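ER-derived vesicles protein ERV41 (Saccharomyces cerevisiae, PDB 3ZLC) travels in COPII-coated vesicles leaving the endoplasmic reticulum, is required for efficient transport of a subset of secretory proteins to the Golgi, and facilitates retrograde transport back. Local coordinates at residues Q21-I26 and I158-F163; L35-R40 and L132-K137; L152-V157 and K230-F235; Y191-V196 and Y212-Y217. One frame throughout, in Å; residues are numbered along the deposited sequence.

Interaction 1: Q21-I26 and I158-F163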
loop_
_atom_site.group_PDB
_atom_site.type_symbol
_atom_site.label_atom_id
_atom_site.label_comp_id
_atom_site.label_asym_id
_atom_site.label_seq_id
_atom_site.Cartn_x
_atom_site.Cartn_y
_atom_site.Cartn_z
ATOM N N GLN A 21 -12.078 -5.809 3.648
ATOM C CA GLN A 21 -10.678 -6.255 3.722
ATOM C C GLN A 21 -9.772 -5.330 2.923
ATOM O O GLN A 21 -10.070 -5.012 1.773
ATOM C CB GLN A 21 -10.522 -7.676 3.152
ATOM C CG GLN A 21 -11.344 -8.723 3.881
ATOM C CD GLN A 21 -10.721 -9.104 5.201
ATOM O OE1 GLN A 21 -11.401 -9.235 6.218
ATOM N NE2 GLN A 21 -9.413 -9.290 5.191
ATOM N N ILE A 22 -8.662 -4.902 3.525
ATOM C CA ILE A 22 -7.619 -4.227 2.758
ATOM C C ILE A 22 -6.545 -5.250 2.439
ATOM O O ILE A 22 -5.972 -5.868 3.350
ATOM C CB ILE A 22 -7.004 -3.038 3.525
ATOM C CG1 ILE A 22 -8.080 -1.985 3.806
ATOM C CG2 ILE A 22 -5.882 -2.413 2.711
ATOM C CD1 ILE A 22 -7.558 -0.715 4.522
ATOM N N ASN A 23 -6.280 -5.449 1.149
ATOM C CA ASN A 23 -5.315 -6.457 0.720
ATOM C C ASN A 23 -4.047 -5.750 0.286
ATOM O O ASN A 23 -4.097 -4.820 -0.519
ATOM C CB ASN A 23 -5.860 -7.281 -0.448
ATOM C CG ASN A 23 -7.301 -7.685 -0.255
ATOM O OD1 ASN A 23 -7.630 -8.440 0.673
ATOM N ND2 ASN A 23 -8.175 -7.199 -1.137
ATOM N N MET A 24 -2.904 -6.196 0.797
ATOM C CA MET A 24 -1.649 -5.488 0.576
ATOM C C MET A 24 -0.494 -6.455 0.289
ATOM O O MET A 24 -0.393 -7.505 0.911
ATOM C CB MET A 24 -1.327 -4.648 1.815
ATOM C CG MET A 24 -0.457 -3.450 1.543
ATOM S SD MET A 24 0.041 -2.552 3.028
ATOM C CE MET A 24 -0.360 -3.771 4.287
ATOM N N ASP A 25 0.378 -6.082 -0.633
ATOM C CA ASP A 25 1.583 -6.843 -0.878
ATOM C C ASP A 25 2.559 -5.773 -1.302
ATOM O O ASP A 25 2.414 -5.179 -2.371
ATOM C CB ASP A 25 1.373 -7.879 -1.986
ATOM C CG ASP A 25 2.589 -8.788 -2.151
ATOM O OD1 ASP A 25 3.715 -8.257 -2.312
ATOM O OD2 ASP A 25 2.430 -10.015 -2.068
ATOM N N ILE A 26 3.501 -5.452 -0.418
ATOM C CA ILE A 26 4.404 -4.313 -0.606
ATOM C C ILE A 26 5.842 -4.718 -0.247
ATOM O O ILE A 26 6.031 -5.557 0.638
ATOM C CB ILE A 26 3.932 -3.129 0.289
ATOM C CG1 ILE A 26 2.515 -2.709 -0.124
ATOM C CG2 ILE A 26 4.871 -1.925 0.205
ATOM C CD1 ILE A 26 1.960 -1.567 0.670
ATOM N N ILE A 158 4.687 -1.349 -4.526
ATOM C CA ILE A 158 3.366 -1.849 -4.177
ATOM C C ILE A 158 2.996 -2.881 -5.227
ATOM O O ILE A 158 2.716 -2.520 -6.375
ATOM C CB ILE A 158 2.305 -0.705 -4.170
ATOM C CG1 ILE A 158 2.647 0.320 -3.077
ATOM C CG2 ILE A 158 0.903 -1.280 -3.916
ATOM C CD1 ILE A 158 1.938 1.689 -3.238
ATOM N N ASN A 159 3.003 -4.158 -4.857
ATOM C CA ASN A 159 2.599 -5.188 -5.809
ATOM C C ASN A 159 1.083 -5.273 -5.849
ATOM O O ASN A 159 0.492 -5.419 -6.927
ATOM C CB ASN A 159 3.211 -6.548 -5.450
ATOM C CG ASN A 159 4.709 -6.501 -5.423
ATOM O OD1 ASN A 159 5.332 -6.129 -6.422
ATOM N ND2 ASN A 159 5.310 -6.828 -4.262
ATOM N N GLU A 160 0.465 -5.155 -4.678
ATOM C CA GLU A 160 -0.997 -5.092 -4.575
ATOM C C GLU A 160 -1.434 -4.142 -3.477
ATOM O O GLU A 160 -0.816 -4.088 -2.408
ATOM C CB GLU A 160 -1.602 -6.479 -4.272
ATOM C CG GLU A 160 -3.156 -6.419 -4.247
ATOM C CD GLU A 160 -3.816 -7.733 -3.851
ATOM O OE1 GLU A 160 -3.089 -8.695 -3.516
ATOM O OE2 GLU A 160 -5.072 -7.792 -3.862
ATOM N N PHE A 161 -2.508 -3.398 -3.747
ATOM C CA PHE A 161 -3.226 -2.667 -2.713
ATOM C C PHE A 161 -4.675 -2.564 -3.184
ATOM O O PHE A 161 -4.966 -1.850 -4.141
ATOM C CB PHE A 161 -2.644 -1.271 -2.491
ATOM C CG PHE A 161 -3.204 -0.597 -1.283
ATOM C CD1 PHE A 161 -2.804 -0.998 -0.015
ATOM C CD2 PHE A 161 -4.159 0.410 -1.403
ATOM C CE1 PHE A 161 -3.327 -0.399 1.123
ATOM C CE2 PHE A 161 -4.686 1.012 -0.276
ATOM C CZ PHE A 161 -4.275 0.605 0.990
ATOM N N SER A 162 -5.570 -3.313 -2.548
ATOM C CA SER A 162 -6.948 -3.422 -3.031
ATOM C C SER A 162 -7.889 -3.512 -1.840
ATOM O O SER A 162 -7.443 -3.737 -0.695
ATOM C CB SER A 162 -7.113 -4.657 -3.931
ATOM O OG SER A 162 -6.880 -5.845 -3.193
ATOM N N PHE A 163 -9.179 -3.331 -2.117
ATOM C CA PHE A 163 -10.236 -3.356 -1.100
ATOM C C PHE A 163 -11.242 -4.402 -1.496
ATOM O O PHE A 163 -11.779 -4.367 -2.624
ATOM C CB PHE A 163 -10.963 -2.008 -1.060
ATOM C CG PHE A 163 -10.089 -0.867 -0.629
ATOM C CD1 PHE A 163 -9.296 -0.199 -1.547
ATOM C CD2 PHE A 163 -10.030 -0.491 0.709
ATOM C CE1 PHE A 163 -8.469 0.853 -1.153
ATOM C CE2 PHE A 163 -9.203 0.570 1.121
ATOM C CZ PHE A 163 -8.424 1.235 0.185
#

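Interaction 2: L35-R40 and L132-K137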
loop_
_atom_site.group_PDB
_atom_site.type_symbol
_atom_site.label_atom_id
_atom_site.label_comp_id
_atom_site.label_asym_id
_atom_site.label_seq_id
_atom_site.Cartn_x
_atom_site.Cartn_y
_atom_site.Cartn_z
ATOM N N LEU A 35 10.092 -1.904 11.553
ATOM C CA LEU A 35 8.809 -1.389 11.070
ATOM C C LEU A 35 7.656 -1.647 12.026
ATOM O O LEU A 35 7.635 -2.669 12.730
ATOM C CB LEU A 35 8.469 -2.001 9.700
ATOM C CG LEU A 35 9.444 -1.656 8.573
ATOM C CD1 LEU A 35 9.028 -2.302 7.256
ATOM C CD2 LEU A 35 9.587 -0.146 8.423
ATOM N N GLN A 36 6.698 -0.721 12.049
ATOM C CA GLN A 36 5.414 -0.977 12.690
ATOM C C GLN A 36 4.291 -0.583 11.730
ATOM O O GLN A 36 4.423 0.363 10.936
ATOM C CB GLN A 36 5.293 -0.233 14.026
ATOM C CG GLN A 36 5.132 1.281 13.902
ATOM C CD GLN A 36 4.759 1.934 15.226
ATOM O OE1 GLN A 36 3.854 1.471 15.926
ATOM N NE2 GLN A 36 5.457 3.012 15.574
ATOM N N ILE A 37 3.190 -1.321 11.782
ATOM C CA ILE A 37 2.068 -1.061 10.879
ATOM C C ILE A 37 0.831 -0.833 11.742
ATOM O O ILE A 37 0.489 -1.691 12.572
ATOM C CB ILE A 37 1.888 -2.226 9.905
ATOM C CG1 ILE A 37 3.164 -2.396 9.068
ATOM C CG2 ILE A 37 0.663 -2.021 8.991
ATOM C CD1 ILE A 37 3.118 -3.559 8.165
ATOM N N ASN A 38 0.208 0.339 11.591
ATOM C CA ASN A 38 -0.965 0.706 12.384
ATOM C C ASN A 38 -2.185 0.987 11.502
ATOM O O ASN A 38 -2.046 1.430 10.359
ATOM C CB ASN A 38 -0.674 1.957 13.219
ATOM C CG ASN A 38 0.253 1.683 14.404
ATOM O OD1 ASN A 38 -0.200 1.331 15.498
ATOM N ND2 ASN A 38 1.558 1.862 14.191
ATOM N N VAL A 39 -3.375 0.740 12.046
ATOM C CA VAL A 39 -4.620 1.147 11.400
ATOM C C VAL A 39 -5.317 2.081 12.376
ATOM O O VAL A 39 -5.305 1.858 13.599
ATOM C CB VAL A 39 -5.551 -0.049 11.057
ATOM C CG1 VAL A 39 -6.932 0.450 10.639
ATOM C CG2 VAL A 39 -4.978 -0.868 9.936
ATOM N N ARG A 40 -5.888 3.166 11.872
ATOM C CA ARG A 40 -6.794 3.917 12.722
ATOM C C ARG A 40 -7.948 4.428 11.892
ATOM O O ARG A 40 -7.833 4.542 10.669
ATOM C CB ARG A 40 -6.082 5.042 13.467
ATOM C CG ARG A 40 -5.361 6.028 12.590
ATOM C CD ARG A 40 -5.342 7.377 13.283
ATOM N NE ARG A 40 -4.729 8.419 12.464
ATOM C CZ ARG A 40 -4.505 9.663 12.878
ATOM N NH1 ARG A 40 -4.839 10.024 14.110
ATOM N NH2 ARG A 40 -3.943 10.542 12.060
ATOM N N LEU A 132 -4.102 3.462 6.946
ATOM C CA LEU A 132 -3.131 2.408 7.241
ATOM C C LEU A 132 -1.739 3.032 7.176
ATOM O O LEU A 132 -1.404 3.678 6.180
ATOM C CB LEU A 132 -3.233 1.319 6.183
ATOM C CG LEU A 132 -2.186 0.215 6.229
ATOM C CD1 LEU A 132 -2.429 -0.656 7.430
ATOM C CD2 LEU A 132 -2.272 -0.603 4.958
ATOM N N GLN A 133 -0.935 2.834 8.224
ATOM C CA GLN A 133 0.358 3.507 8.367
ATOM C C GLN A 133 1.502 2.502 8.493
ATOM O O GLN A 133 1.469 1.610 9.353
ATOM C CB GLN A 133 0.351 4.412 9.623
ATOM C CG GLN A 133 -0.846 5.376 9.718
ATOM C CD GLN A 133 -0.798 6.248 10.963
ATOM O OE1 GLN A 133 -0.273 5.835 11.993
ATOM N NE2 GLN A 133 -1.334 7.462 10.867
ATOM N N ILE A 134 2.519 2.659 7.645
ATOM C CA ILE A 134 3.772 1.916 7.794
ATOM C C ILE A 134 4.889 2.899 8.186
ATOM O O ILE A 134 5.296 3.720 7.363
ATOM C CB ILE A 134 4.162 1.253 6.464
ATOM C CG1 ILE A 134 3.027 0.347 5.961
ATOM C CG2 ILE A 134 5.466 0.476 6.603
ATOM C CD1 ILE A 134 3.293 -0.245 4.580
ATOM N N THR A 135 5.371 2.820 9.427
ATOM C CA THR A 135 6.406 3.724 9.923
ATOM C C THR A 135 7.489 2.980 10.708
ATOM O O THR A 135 7.439 1.746 10.862
ATOM C CB THR A 135 5.826 4.840 10.843
ATOM O OG1 THR A 135 5.331 4.251 12.050
ATOM C CG2 THR A 135 4.704 5.600 10.162
ATOM N N ALA A 136 8.478 3.730 11.197
ATOM C CA ALA A 136 9.519 3.138 12.044
ATOM C C ALA A 136 8.973 2.908 13.446
ATOM O O ALA A 136 8.128 3.680 13.904
ATOM C CB ALA A 136 10.722 4.035 12.106
ATOM N N LYS A 137 9.436 1.854 14.123
ATOM C CA LYS A 137 9.105 1.662 15.535
ATOM C C LYS A 137 9.720 2.806 16.316
ATOM O O LYS A 137 10.865 3.190 16.060
ATOM C CB LYS A 137 9.662 0.339 16.066
ATOM C CG LYS A 137 8.837 -0.890 15.717
ATOM C CD LYS A 137 9.567 -2.142 16.181
ATOM C CE LYS A 137 8.863 -3.405 15.705
ATOM N NZ LYS A 137 9.662 -4.614 16.094
HETATM O O HOH W 1 2.942 2.874 11.890
#

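Interaction 3: L152-V157 and K230-F235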
loop_
_atom_site.group_PDB
_atom_site.type_symbol
_atom_site.label_atom_id
_atom_site.label_comp_id
_atom_site.label_asym_id
_atom_site.label_seq_id
_atom_site.Cartn_x
_atom_site.Cartn_y
_atom_site.Cartn_z
ATOM N N LEU A 152 16.678 3.471 7.984
ATOM C CA LEU A 152 15.323 3.742 7.507
ATOM C C LEU A 152 15.316 4.233 6.073
ATOM O O LEU A 152 15.946 5.240 5.754
ATOM C CB LEU A 152 14.653 4.818 8.356
ATOM C CG LEU A 152 14.276 4.516 9.793
ATOM C CD1 LEU A 152 13.289 5.568 10.256
ATOM C CD2 LEU A 152 13.669 3.135 9.868
ATOM N N LYS A 153 14.591 3.533 5.209
ATOM C CA LYS A 153 14.441 3.971 3.833
ATOM C C LYS A 153 13.049 3.585 3.387
ATOM O O LYS A 153 12.699 2.401 3.410
ATOM C CB LYS A 153 15.481 3.304 2.932
ATOM C CG LYS A 153 16.922 3.698 3.217
ATOM C CD LYS A 153 17.821 3.395 2.028
ATOM C CE LYS A 153 18.429 2.014 2.124
ATOM N NZ LYS A 153 19.384 1.918 3.261
ATOM N N PHE A 154 12.248 4.571 2.988
ATOM C CA PHE A 154 10.859 4.283 2.633
ATOM C C PHE A 154 10.583 4.170 1.134
ATOM O O PHE A 154 9.429 4.235 0.698
ATOM C CB PHE A 154 9.904 5.258 3.341
ATOM C CG PHE A 154 9.862 5.055 4.838
ATOM C CD1 PHE A 154 9.247 3.932 5.379
ATOM C CD2 PHE A 154 10.462 5.969 5.701
ATOM C CE1 PHE A 154 9.218 3.727 6.768
ATOM C CE2 PHE A 154 10.437 5.777 7.086
ATOM C CZ PHE A 154 9.816 4.653 7.620
ATOM N N ASN A 155 11.639 3.965 0.350
ATOM C CA ASN A 155 11.465 3.455 -1.009
ATOM C C ASN A 155 10.572 2.222 -0.914
ATOM O O ASN A 155 10.673 1.442 0.028
ATOM C CB ASN A 155 12.818 3.069 -1.625
ATOM C CG ASN A 155 13.819 4.202 -1.575
ATOM O OD1 ASN A 155 13.509 5.329 -1.951
ATOM N ND2 ASN A 155 15.020 3.913 -1.090
ATOM N N HIS A 156 9.664 2.045 -1.865
ATOM C CA HIS A 156 8.755 0.918 -1.732
ATOM C C HIS A 156 8.209 0.484 -3.074
ATOM O O HIS A 156 8.243 1.243 -4.051
ATOM C CB HIS A 156 7.604 1.260 -0.769
ATOM C CG HIS A 156 6.770 2.420 -1.216
ATOM N ND1 HIS A 156 7.145 3.726 -1.002
ATOM C CD2 HIS A 156 5.577 2.473 -1.868
ATOM C CE1 HIS A 156 6.224 4.539 -1.499
ATOM N NE2 HIS A 156 5.263 3.804 -2.027
ATOM N N VAL A 157 7.746 -0.762 -3.117
ATOM C CA VAL A 157 7.094 -1.311 -4.298
ATOM C C VAL A 157 5.740 -1.779 -3.844
ATOM O O VAL A 157 5.642 -2.523 -2.870
ATOM C CB VAL A 157 7.835 -2.553 -4.821
ATOM C CG1 VAL A 157 7.006 -3.241 -5.922
ATOM C CG2 VAL A 157 9.209 -2.153 -5.354
ATOM N N LYS A 230 4.683 13.571 12.723
ATOM C CA LYS A 230 6.035 13.714 13.260
ATOM C C LYS A 230 6.996 12.577 12.896
ATOM O O LYS A 230 8.212 12.783 12.859
ATOM C CB LYS A 230 5.980 13.911 14.775
ATOM C CG LYS A 230 5.122 15.096 15.210
ATOM C CD LYS A 230 5.828 16.430 14.982
ATOM C CE LYS A 230 7.063 16.558 15.860
ATOM N NZ LYS A 230 6.737 16.235 17.273
ATOM N N MET A 231 6.458 11.387 12.634
ATOM C CA MET A 231 7.277 10.274 12.145
ATOM C C MET A 231 6.984 9.961 10.668
ATOM O O MET A 231 5.821 9.939 10.255
ATOM C CB MET A 231 7.130 9.027 13.037
ATOM C CG MET A 231 5.705 8.693 13.476
ATOM S SD MET A 231 5.570 7.068 14.275
ATOM C CE MET A 231 5.736 7.480 16.014
ATOM N N PRO A 232 8.045 9.744 9.864
ATOM C CA PRO A 232 7.904 9.545 8.418
ATOM C C PRO A 232 7.461 8.129 8.060
ATOM O O PRO A 232 7.444 7.255 8.929
ATOM C CB PRO A 232 9.324 9.789 7.894
ATOM C CG PRO A 232 10.211 9.372 9.017
ATOM C CD PRO A 232 9.462 9.750 10.281
ATOM N N GLY A 233 7.107 7.897 6.799
ATOM C CA GLY A 233 6.710 6.560 6.399
ATOM C C GLY A 233 5.833 6.525 5.174
ATOM O O GLY A 233 5.893 7.396 4.302
ATOM N N ILE A 234 5.015 5.487 5.101
ATOM C CA ILE A 234 4.177 5.273 3.937
ATOM C C ILE A 234 2.753 5.177 4.467
ATOM O O ILE A 234 2.455 4.323 5.309
ATOM C CB ILE A 234 4.558 3.967 3.209
ATOM C CG1 ILE A 234 6.013 4.021 2.718
ATOM C CG2 ILE A 234 3.623 3.733 2.012
ATOM C CD1 ILE A 234 6.621 2.639 2.408
ATOM N N PHE A 235 1.878 6.058 3.986
ATOM C CA PHE A 235 0.522 6.160 4.535
ATOM C C PHE A 235 -0.553 5.990 3.468
ATOM O O PHE A 235 -0.513 6.636 2.414
ATOM C CB PHE A 235 0.338 7.522 5.211
ATOM C CG PHE A 235 1.321 7.790 6.344
ATOM C CD1 PHE A 235 2.604 8.271 6.078
ATOM C CD2 PHE A 235 0.951 7.590 7.668
ATOM C CE1 PHE A 235 3.508 8.526 7.120
ATOM C CE2 PHE A 235 1.848 7.850 8.722
ATOM C CZ PHE A 235 3.122 8.318 8.443
#

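Interaction 4: Y191-V196 and Y212-Y217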
loop_
_atom_site.group_PDB
_atom_site.type_symbol
_atom_site.label_atom_id
_atom_site.label_comp_id
_atom_site.label_asym_id
_atom_site.label_seq_id
_atom_site.Cartn_x
_atom_site.Cartn_y
_atom_site.Cartn_z
ATOM N N TYR A 191 -0.893 8.234 0.236
ATOM C CA TYR A 191 -1.850 7.982 -0.823
ATOM C C TYR A 191 -3.270 8.194 -0.298
ATOM O O TYR A 191 -3.661 7.609 0.730
ATOM C CB TYR A 191 -1.705 6.555 -1.325
ATOM C CG TYR A 191 -0.333 6.185 -1.866
ATOM C CD1 TYR A 191 0.011 6.454 -3.191
ATOM C CD2 TYR A 191 0.599 5.536 -1.069
ATOM C CE1 TYR A 191 1.263 6.093 -3.708
ATOM C CE2 TYR A 191 1.851 5.168 -1.572
ATOM C CZ TYR A 191 2.167 5.443 -2.900
ATOM O OH TYR A 191 3.406 5.086 -3.404
ATOM N N TYR A 192 -4.036 9.027 -0.997
ATOM C CA TYR A 192 -5.447 9.241 -0.663
ATOM C C TYR A 192 -6.331 8.478 -1.622
ATOM O O TYR A 192 -6.495 8.878 -2.781
ATOM C CB TYR A 192 -5.796 10.722 -0.750
ATOM C CG TYR A 192 -5.147 11.549 0.329
ATOM C CD1 TYR A 192 -3.877 12.086 0.149
ATOM C CD2 TYR A 192 -5.804 11.795 1.535
ATOM C CE1 TYR A 192 -3.274 12.849 1.145
ATOM C CE2 TYR A 192 -5.211 12.561 2.532
ATOM C CZ TYR A 192 -3.947 13.076 2.328
ATOM O OH TYR A 192 -3.351 13.822 3.314
ATOM N N THR A 193 -6.924 7.396 -1.134
ATOM C CA THR A 193 -7.693 6.504 -2.005
ATOM C C THR A 193 -9.176 6.672 -1.735
ATOM O O THR A 193 -9.598 6.725 -0.572
ATOM C CB THR A 193 -7.313 5.024 -1.790
ATOM O OG1 THR A 193 -7.627 4.625 -0.441
ATOM C CG2 THR A 193 -5.827 4.807 -2.092
ATOM N N SER A 194 -9.969 6.773 -2.798
ATOM C CA SER A 194 -11.415 6.946 -2.638
ATOM C C SER A 194 -12.064 5.717 -3.253
ATOM O O SER A 194 -11.919 5.454 -4.460
ATOM C CB SER A 194 -11.892 8.216 -3.340
ATOM O OG SER A 194 -13.288 8.437 -3.122
ATOM N N VAL A 195 -12.785 4.969 -2.423
ATOM C CA VAL A 195 -13.197 3.610 -2.746
ATOM C C VAL A 195 -14.675 3.572 -3.132
ATOM O O VAL A 195 -15.531 4.112 -2.421
ATOM C CB VAL A 195 -12.920 2.677 -1.529
ATOM C CG1 VAL A 195 -13.239 1.216 -1.861
ATOM C CG2 VAL A 195 -11.452 2.794 -1.101
ATOM N N VAL A 196 -14.969 2.933 -4.260
ATOM C CA VAL A 196 -16.339 2.846 -4.762
ATOM C C VAL A 196 -16.743 1.391 -4.806
ATOM O O VAL A 196 -16.054 0.589 -5.447
ATOM C CB VAL A 196 -16.429 3.397 -6.189
ATOM C CG1 VAL A 196 -17.885 3.364 -6.694
ATOM C CG2 VAL A 196 -15.898 4.795 -6.235
ATOM N N TYR A 212 -10.992 1.850 -6.790
ATOM C CA TYR A 212 -10.642 3.133 -6.191
ATOM C C TYR A 212 -9.871 4.029 -7.132
ATOM O O TYR A 212 -9.248 3.562 -8.112
ATOM C CB TYR A 212 -9.889 2.958 -4.859
ATOM C CG TYR A 212 -8.508 2.326 -4.952
ATOM C CD1 TYR A 212 -8.355 0.944 -4.992
ATOM C CD2 TYR A 212 -7.356 3.119 -4.932
ATOM C CE1 TYR A 212 -7.082 0.354 -5.039
ATOM C CE2 TYR A 212 -6.082 2.543 -4.983
ATOM C CZ TYR A 212 -5.955 1.178 -5.022
ATOM O OH TYR A 212 -4.694 0.628 -5.089
ATOM N N SER A 213 -9.953 5.326 -6.839
ATOM C CA SER A 213 -9.114 6.325 -7.473
ATOM C C SER A 213 -8.194 6.834 -6.388
ATOM O O SER A 213 -8.394 6.528 -5.207
ATOM C CB SER A 213 -9.941 7.475 -8.045
ATOM O OG SER A 213 -10.692 8.162 -7.041
ATOM N N VAL A 214 -7.186 7.605 -6.772
ATOM C CA VAL A 214 -6.153 7.983 -5.808
ATOM C C VAL A 214 -5.532 9.299 -6.212
ATOM O O VAL A 214 -5.479 9.645 -7.406
ATOM C CB VAL A 214 -5.085 6.851 -5.669
ATOM C CG1 VAL A 214 -4.458 6.551 -7.007
ATOM C CG2 VAL A 214 -4.004 7.222 -4.642
ATOM N N ASN A 215 -5.141 10.082 -5.212
ATOM C CA ASN A 215 -4.244 11.210 -5.449
ATOM C C ASN A 215 -3.083 11.067 -4.450
ATOM O O ASN A 215 -3.251 10.428 -3.394
ATOM C CB ASN A 215 -4.972 12.579 -5.455
ATOM C CG ASN A 215 -5.676 12.906 -4.141
ATOM O OD1 ASN A 215 -5.030 13.256 -3.151
ATOM N ND2 ASN A 215 -7.007 12.842 -4.141
ATOM N N ASP A 216 -1.903 11.571 -4.816
ATOM C CA ASP A 216 -0.649 11.195 -4.143
ATOM C C ASP A 216 0.064 12.411 -3.589
ATOM O O ASP A 216 0.156 13.436 -4.271
ATOM C CB ASP A 216 0.343 10.586 -5.148
ATOM C CG ASP A 216 -0.119 9.285 -5.737
ATOM O OD1 ASP A 216 -1.225 8.810 -5.415
ATOM O OD2 ASP A 216 0.652 8.742 -6.547
ATOM N N TYR A 217 0.613 12.279 -2.385
ATOM C CA TYR A 217 1.425 13.350 -1.788
ATOM C C TYR A 217 2.788 12.808 -1.347
ATOM O O TYR A 217 2.923 11.613 -1.054
ATOM C CB TYR A 217 0.699 13.970 -0.583
ATOM C CG TYR A 217 -0.405 14.948 -0.938
ATOM C CD1 TYR A 217 -1.636 14.501 -1.423
ATOM C CD2 TYR A 217 -0.217 16.316 -0.778
ATOM C CE1 TYR A 217 -2.655 15.412 -1.747
ATOM C CE2 TYR A 217 -1.222 17.225 -1.087
ATOM C CZ TYR A 217 -2.438 16.763 -1.566
ATOM O OH TYR A 217 -3.433 17.672 -1.885
HETATM O O HOH W 2 -13.133 6.966 -6.605
#

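Interaction 1: Q21-I26 and I158-F163
Asn23 and Ser162 meet through two different first torsions: CG of Asn23 stands anti to its carbonyl carbon (chi1 -44°), and OG of Ser162 is tucked between its own backbone N and carbonyl carbon (chi1 64°). The amide then gives ND2-H to OG over 2.8 Å, with the hydroxyl oxygen lying in the amide plane. OG in turn donates to OE2 of Glu160, 2.7 Å away on the anti side and somewhat out of the carboxylate plane, which makes a chain of amide, hydroxyl and carboxylate; OD1 of Asn23 is held by Ser122 OG on the next strand. Further along, at the bulge, Asn159 ND2 reaches Asp25 OD1 at 2.9 Å from above the carboxylate plane, the two flat groups standing 71° apart, and His118 NE2 also binds that oxygen. The face carrying Ile22 is apolar. Ile22 straddles two rings, its CG2 3.6 Å from CE1 of Phe161 and its CG1 3.9 Å from CE2 of Phe163. This face packs on Phe236 and Tyr238 of strand 233-240. At the far end Asp25 O accepts from both Asn159 N (2.8 Å) and Glu160 N (3.0 Å). Two residues facing one across an antiparallel pair are the mark of a classic beta bulge, here in the six-stranded mixed sheet of the lumenal domain.

Interaction 2: L35-R40 and L132-K137
Strands 35-40 and 132-136 run antiparallel, their axes 4.7 Å apart at closest approach and their directions at 158°. Gln36 pairs with Thr135 and Asn38 with Gln133 as hydrogen-bonded pairs, each joined by two backbone bonds; Ile37 with Ile134 and Val39 with Leu132 are non-hydrogen-bonded pairs. On the apolar face CD1 of Leu132 wedges between two neighbours, 3.7 Å from CG2 of Ile37 and 3.6 Å from CG2 of Val39. The opposite face is polar. With CG of Gln36 between its backbone N and carbonyl carbon (chi1 71°) and the chain extended beyond, the amide gives NE2-H to Ala136 O at 3.2 Å, while, in one of two conformers of Asn38, its OE1 receives ND2 of that residue (2.9 Å) from well above the carbonyl plane. A water joins Gln36 O, Thr135 OG1 and, in the same conformer, Asn38 ND2. An alanine in place of Gln36 would probably leave Ala136 O without this side-chain donor and, in that conformer, Asn38 ND2 without OE1. Beyond the pair, strand 47-48 borders 35-41 and strand 233-240 borders 130-136, while Cys117, Val119, Ile123 and Val125 of strand 117-126 pack against the apolar face.

Interaction 3: L152-V157 and K230-F235
The Phe154 ring carries the CA of Gly233 squarely over the centre of one face, a CH-pi contact 3.6 Å from the centroid and only 2° off the ring normal. The His156 ring is met over a face by CG1 of Ile234 and at the edge by Phe154 O. Here the approach to strand 156-163 of one beta sheet is packed on the start of strand 233-240 of the other, with no hydrogen bond crossing between them. Gly233 has a backbone conformation in which a side chain would collide with the preceding carbonyl oxygen, and a CB would also stand close to Phe154 CE1. Pro232 adds its CG, 4.1 Å from CE2 of Phe154. Replacing Phe154 by an alanine would probably open a gap above Gly233 and beside Pro232, leaving both without the ring they rest on. The Ile234 and His156 side chains run alongside each other in opposing senses, with CD1 of Ile234 3.6 Å from His156 CB. At NE2 the imidazole bonds to Tyr191 OH, and its ring also meets that of Tyr189 edge-to-face. Both nitrogens have partners, since ND1 donates to Phe154 O over 2.9 Å, lying in the carbonyl plane with an angle of 164° at the hydrogen.

Interaction 4: Y191-V196 and Y212-Y217
Tyr192 and Tyr217 meet obliquely, CE1 of Tyr192 lying 3.5 Å from CD1 of Tyr217, with centroids 5.4 Å apart and planes at 74°. They belong to the beta hairpin of strands 188-200 and 209-219, whose short segments run antiparallel at 162°. Asn215 is the third member of this group. Its CG sits between backbone N and carbonyl carbon (chi1 60°), and OD1 beyond it lies 3.6 Å from CB of Tyr192 and at the edge of the Tyr217 ring. On the other face of the hairpin Tyr191 presents its ring edge to Asp216, CD1 standing 3.5 Å from OD1, with the carboxylate turned almost perpendicular to the ring. Next along, CG2 of Thr193 packs 3.6 Å from CD2 of Tyr212, and CG2 of Val195 touches the CB of that tyrosine. The backbone sets this spacing: Tyr192 with Asn215 and Ser194 with Ser213 are hydrogen-bonded pairs, each closed by two bonds.

Further out, the polar ends are fixed by other parts of the chain. Tyr191 OH also bonds to Gln179, Tyr212 OH to Phe161 O and Leu174 N, Thr193 OG1 to Lys237 O, and Ser194 OG to Glu241. The Tyr212 ring also meets Phe163 edge-to-face, which ties the hairpin to the neighbouring sheet. Near Tyr212 a water bridges the strands, donating to Ser194 O at 2.9 Å and accepting from Ser213 OG at 2.8 Å.

How the interactions relate
Two beta sheets of the lumenal domain face each other, and the four contacts show how they are built and joined. Interaction 1 pairs strands of the six-stranded sheet; interactions 2 and 4 pair strands of the eight-stranded one, their centres about 19 Å apart and without touching. Interaction 3 spans the two sheets, about 10 Å from interaction 2 and 18 Å from interaction 4, centre to centre. Strand 233-240 lies between strands 130-136 and 188-200 and so links interactions 2 and 4. Along the chain, interaction 2 is nested within interaction 1 and interaction 4 within interaction 3, while 1 and 3 cross, so sequence-distant segments interlock into one compact domain.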